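Local coordinates for protein Polyphosphate:AMP phosphotransferase (Pseudomonas aeruginosa PAO1, PDB 3CZP) that uses inorganic polyphosphate as phosphate donor to convert AMP to ADP, and less efficiently GMP to GDP, in a magnesium-dependent reaction, at residues Q416-M419 / E420-E424. Sequence-based numbering, arbitrary orientation.
Sequences QTQM and ERFKE
Arg421 runs back along the helix past Thr417, one turn earlier. Its CB rests 3.4 Å from Gln418 O, and CG, anti to the carbonyl carbon (chi1 -63°), comes within 3.2 Å of Thr417 O, the same oxygen that accepts the hydrogen bond from Arg421 N. From CG the chain is extended: CD passes more loosely by that carbonyl, NE lies 3.7 Å from Thr417 CG2, and the methyl covers one face of the guanidinium near CZ. The two side chains leave the helix in the same direction, one alongside the other. At the tip, NH2 is hydrogen-bonded to Ala472 O and NH1 to Ala310 O, so the buried end is held by loop carbonyls beyond the helix.

The next pair repeats the i to i+4 spacing. Gln418 CG sits 3.7 Å above one face of the Phe422 ring, toward its rim, as a CH-pi contact, and the amide plane stacks only 11° from the ring plane. That amide is anchored by Arg443 through OE1 and by Asp309 O through NE2, while Trp440 meets Phe422 edge-to-face. Four successive backbone bonds, from Glu420 N to Gln416 O through Lys423 N to Met419 O, make this a regular alpha-helix. It follows strand 404-412 of the parallel sheet in the second PPK2 domain, whose 2-3-1-4-5 strand order is that of a P-loop kinase fold.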
loop_
_atom_site.group_PDB
_atom_site.type_symbol
_atom_site.label_atom_id
_atom_site.label_comp_id
_atom_site.label_asym_id
_atom_site.label_seq_id
_atom_site.Cartn_x
_atom_site.Cartn_y
_atom_site.Cartn_z
ATOM N N GLN A 416 36.912 17.204 -10.842
ATOM C CA GLN A 416 37.725 16.813 -11.974
ATOM C C GLN A 416 37.357 15.405 -12.430
ATOM O O GLN A 416 37.197 15.165 -13.619
ATOM C CB GLN A 416 39.232 16.889 -11.606
ATOM C CG GLN A 416 39.862 18.346 -11.406
ATOM C CD GLN A 416 39.651 18.929 -9.984
ATOM O OE1 GLN A 416 38.938 18.358 -9.163
ATOM N NE2 GLN A 416 40.281 20.050 -9.705
ATOM N N THR A 417 37.214 14.486 -11.480
ATOM C CA THR A 417 36.754 13.100 -11.762
ATOM C C THR A 417 35.289 13.038 -12.224
ATOM O O THR A 417 34.931 12.282 -13.140
ATOM C CB THR A 417 36.950 12.197 -10.526
ATOM O OG1 THR A 417 38.353 12.015 -10.318
ATOM C CG2 THR A 417 36.269 10.839 -10.691
ATOM N N GLN A 418 34.446 13.873 -11.640
ATOM C CA GLN A 418 33.086 13.963 -12.116
ATOM C C GLN A 418 33.070 14.243 -13.595
ATOM O O GLN A 418 32.401 13.547 -14.343
ATOM C CB GLN A 418 32.332 15.076 -11.410
ATOM C CG GLN A 418 30.853 14.888 -11.497
ATOM C CD GLN A 418 30.125 15.965 -10.803
ATOM O OE1 GLN A 418 30.316 17.127 -11.129
ATOM N NE2 GLN A 418 29.301 15.614 -9.797
HETATM N N MSE A 419 33.811 15.261 -14.023
HETATM C CA MSE A 419 33.787 15.667 -15.404
HETATM C C MSE A 419 34.311 14.622 -16.401
HETATM O O MSE A 419 33.802 14.546 -17.532
HETATM C CB MSE A 419 34.613 16.920 -15.567
HETATM C CG MSE A 419 34.701 17.435 -16.965
HETATM SE SE MSE A 419 36.221 18.633 -16.858
HETATM C CE MSE A 419 37.462 17.604 -15.660
ATOM N N GLU A 420 35.352 13.886 -15.999
ATOM C CA GLU A 420 35.861 12.725 -16.738
ATOM C C GLU A 420 34.740 11.735 -16.930
ATOM O O GLU A 420 34.579 11.152 -18.003
ATOM C CB GLU A 420 36.950 12.011 -15.942
ATOM C CG GLU A 420 38.310 12.692 -15.934
ATOM C CD GLU A 420 39.285 12.001 -14.954
ATOM O OE1 GLU A 420 38.842 11.205 -14.079
ATOM O OE2 GLU A 420 40.477 12.245 -15.058
ATOM N N ARG A 421 33.964 11.526 -15.875
ATOM C CA ARG A 421 32.891 10.555 -15.953
ATOM C C ARG A 421 31.728 11.090 -16.799
ATOM O O ARG A 421 31.082 10.322 -17.500
ATOM C CB ARG A 421 32.475 10.120 -14.536
ATOM C CG ARG A 421 33.642 9.404 -13.777
ATOM C CD ARG A 421 33.154 8.648 -12.520
ATOM N NE ARG A 421 34.243 7.953 -11.837
ATOM C CZ ARG A 421 34.151 7.431 -10.618
ATOM N NH1 ARG A 421 33.008 7.474 -9.949
ATOM N NH2 ARG A 421 35.172 6.803 -10.080
ATOM N N PHE A 422 31.506 12.409 -16.776
ATOM C CA PHE A 422 30.447 13.033 -17.585
ATOM C C PHE A 422 30.800 12.955 -19.063
ATOM O O PHE A 422 29.920 12.783 -19.892
ATOM C CB PHE A 422 30.205 14.485 -17.162
ATOM C CG PHE A 422 29.313 14.653 -15.938
ATOM C CD1 PHE A 422 29.022 13.598 -15.076
ATOM C CD2 PHE A 422 28.795 15.910 -15.633
ATOM C CE1 PHE A 422 28.213 13.798 -13.950
ATOM C CE2 PHE A 422 27.995 16.112 -14.521
ATOM C CZ PHE A 422 27.698 15.050 -13.677
ATOM N N LYS A 423 32.081 13.056 -19.382
ATOM C CA LYS A 423 32.544 12.890 -20.753
ATOM C C LYS A 423 32.501 11.414 -21.172
ATOM O O LYS A 423 31.989 11.111 -22.247
ATOM C CB LYS A 423 33.931 13.524 -20.954
ATOM C CG LYS A 423 33.941 15.011 -20.642
ATOM C CD LYS A 423 35.186 15.718 -21.126
ATOM C CE LYS A 423 36.403 15.463 -20.246
ATOM N NZ LYS A 423 37.611 16.180 -20.866
ATOM N N GLU A 424 32.973 10.498 -20.322
ATOM C CA GLU A 424 32.952 9.067 -20.679
ATOM C C GLU A 424 31.534 8.569 -20.963
ATOM O O GLU A 424 31.315 7.797 -21.888
ATOM C CB GLU A 424 33.618 8.198 -19.602
ATOM C CG GLU A 424 33.843 6.724 -20.009
ATOM C CD GLU A 424 34.529 6.546 -21.385
ATOM O OE1 GLU A 424 35.537 7.242 -21.681
ATOM O OE2 GLU A 424 34.050 5.704 -22.189
#